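CS1 fimbrial subunit A (Escherichia coli, PDB 4HJI) builds the CS1 fimbriae, long surface filaments with which enterotoxigenic bacteria colonize the epithelium of particular host organs. Local coordinates at residues T57-N62 / V92-K97. Residues are numbered along the deposited sequence; the frame is centred on the assembly and turned at random.
Sequences TVVHTN and VNFAGK
F94 meets T57 and V59 in a small buried packing contact in the core of the immunoglobulin-like beta-sandwich of this chaperone-usher family pilin. It joins strand 49-61 to the end of strand 87-94, just where that strand enters a type I' beta turn. The two strands do not pair with each other here. Both pair with strand 119-131, and the backbones stay well apart: the nearest CA atoms, those of T57 and A95, are 9.3 Å from each other. Side chains alone bridge the gap, and no hydrogen bond crosses it.

The F94 ring does the reaching. Its CG lies anti to the backbone N (chi1 178°), which carries the far edge of the ring to strand 49-61. T57 and V59 both come to that edge, near the ring plane. V59 presents one methyl, CG2, at 3.8 Å from F94 CZ, a plain apolar contact. T57 sets OG1 in the ring plane, 3.5 Å from F94 CE2. This polar atom is buried but satisfied, because T57 OG1 is hydrogen-bonded to the backbone O of Q125 on strand 119-131. L27 of strand 25-29 touches T57, V59 and F94, and I106 of strand 104-106 also packs on F94.

The turn follows directly after F94. F94 N to K97 O (2.8 Å) and K97 N to F94 O (2.9 Å) form the paired backbone bonds of a two-residue beta hairpin. A95 and G96 take the positive phi values that a type I' turn requires. A95 CB sits 3.9 Å above one face of the F94 ring, offset toward its rim. K97 NZ forms a salt bridge with D110 OD1 and also donates to A95 O at 2.9 Å, tilted 16° from the carbonyl plane, with a C=O...N angle of 146°.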
loop_
_atom_site.group_PDB
_atom_site.type_symbol
_atom_site.label_atom_id
_atom_site.label_comp_id
_atom_site.label_asym_id
_atom_site.label_seq_id
_atom_site.Cartn_x
_atom_site.Cartn_y
_atom_site.Cartn_z
ATOM N N THR A 57 1.340 8.898 5.347
ATOM C CA THR A 57 1.575 9.450 4.013
ATOM C C THR A 57 0.817 10.750 3.804
ATOM O O THR A 57 -0.061 11.102 4.586
ATOM C CB THR A 57 1.098 8.481 2.920
ATOM O OG1 THR A 57 -0.336 8.396 2.960
ATOM C CG2 THR A 57 1.666 7.109 3.137
ATOM N N VAL A 58 1.160 11.457 2.736
ATOM C CA VAL A 58 0.390 12.594 2.267
ATOM C C VAL A 58 0.288 12.534 0.752
ATOM O O VAL A 58 1.199 12.055 0.091
ATOM C CB VAL A 58 0.990 13.957 2.678
ATOM C CG1 VAL A 58 0.860 14.158 4.179
ATOM C CG2 VAL A 58 2.440 14.104 2.209
ATOM N N VAL A 59 -0.840 13.014 0.226
ATOM C CA VAL A 59 -1.050 13.109 -1.195
ATOM C C VAL A 59 -0.661 14.506 -1.664
ATOM O O VAL A 59 -1.093 15.502 -1.084
ATOM C CB VAL A 59 -2.522 12.807 -1.560
ATOM C CG1 VAL A 59 -2.749 13.034 -3.043
ATOM C CG2 VAL A 59 -2.858 11.382 -1.166
ATOM N N HIS A 60 0.180 14.565 -2.707
ATOM C CA HIS A 60 0.515 15.812 -3.382
ATOM C C HIS A 60 -0.232 15.900 -4.693
ATOM O O HIS A 60 -0.294 14.926 -5.423
ATOM C CB HIS A 60 1.980 15.865 -3.729
ATOM C CG HIS A 60 2.862 16.144 -2.574
ATOM N ND1 HIS A 60 3.853 17.098 -2.624
ATOM C CD2 HIS A 60 2.944 15.571 -1.351
ATOM C CE1 HIS A 60 4.484 17.130 -1.464
ATOM N NE2 HIS A 60 3.961 16.206 -0.681
ATOM N N THR A 61 -0.803 17.056 -4.985
ATOM C CA THR A 61 -1.483 17.231 -6.254
ATOM C C THR A 61 -1.226 18.605 -6.827
ATOM O O THR A 61 -0.903 19.534 -6.086
ATOM C CB THR A 61 -3.001 16.997 -6.092
ATOM O OG1 THR A 61 -3.660 17.087 -7.364
ATOM C CG2 THR A 61 -3.627 18.005 -5.098
ATOM N N ASN A 62 -1.400 18.720 -8.144
ATOM C CA ASN A 62 -1.404 20.015 -8.820
ATOM C C ASN A 62 -2.803 20.594 -9.029
ATOM O O ASN A 62 -2.938 21.626 -9.678
ATOM C CB ASN A 62 -0.662 19.937 -10.164
ATOM C CG ASN A 62 -1.445 19.206 -11.238
ATOM O OD1 ASN A 62 -2.602 18.800 -11.040
ATOM N ND2 ASN A 62 -0.812 19.031 -12.392
ATOM N N VAL A 92 -4.376 -4.216 1.598
ATOM C CA VAL A 92 -3.846 -2.872 1.695
ATOM C C VAL A 92 -4.974 -1.885 1.897
ATOM O O VAL A 92 -5.993 -1.953 1.200
ATOM C CB VAL A 92 -3.059 -2.485 0.421
ATOM C CG1 VAL A 92 -2.438 -1.119 0.597
ATOM C CG2 VAL A 92 -2.038 -3.551 0.098
ATOM N N ASN A 93 -4.834 -1.040 2.917
ATOM C CA ASN A 93 -5.836 -0.017 3.216
ATOM C C ASN A 93 -5.190 1.342 3.010
ATOM O O ASN A 93 -4.016 1.522 3.318
ATOM C CB ASN A 93 -6.340 -0.073 4.675
ATOM C CG ASN A 93 -7.192 -1.284 4.996
ATOM O OD1 ASN A 93 -7.153 -2.307 4.323
ATOM N ND2 ASN A 93 -7.999 -1.156 6.035
ATOM N N PHE A 94 -5.957 2.286 2.490
ATOM C CA PHE A 94 -5.488 3.650 2.316
ATOM C C PHE A 94 -6.585 4.605 2.721
ATOM O O PHE A 94 -7.736 4.441 2.309
ATOM C CB PHE A 94 -5.069 3.934 0.862
ATOM C CG PHE A 94 -4.619 5.345 0.652
ATOM C CD1 PHE A 94 -5.336 6.223 -0.127
ATOM C CD2 PHE A 94 -3.446 5.801 1.256
ATOM C CE1 PHE A 94 -4.914 7.535 -0.306
ATOM C CE2 PHE A 94 -3.029 7.109 1.099
ATOM C CZ PHE A 94 -3.754 7.981 0.321
ATOM N N ALA A 95 -6.238 5.592 3.544
ATOM C CA ALA A 95 -7.218 6.578 3.989
ATOM C C ALA A 95 -8.454 5.903 4.565
ATOM O O ALA A 95 -9.571 6.389 4.374
ATOM C CB ALA A 95 -7.603 7.482 2.820
ATOM N N GLY A 96 -8.265 4.767 5.248
ATOM C CA GLY A 96 -9.358 4.065 5.920
ATOM C C GLY A 96 -10.276 3.267 5.001
ATOM O O GLY A 96 -11.342 2.841 5.424
ATOM N N LYS A 97 -9.861 3.074 3.751
ATOM C CA LYS A 97 -10.601 2.285 2.761
ATOM C C LYS A 97 -9.706 1.140 2.228
ATOM O O LYS A 97 -8.533 1.346 1.959
ATOM C CB LYS A 97 -11.017 3.198 1.604
ATOM C CG LYS A 97 -11.944 4.334 2.017
ATOM C CD LYS A 97 -11.469 5.699 1.532
ATOM C CE LYS A 97 -12.208 6.843 2.232
ATOM N NZ LYS A 97 -11.243 7.939 2.608
#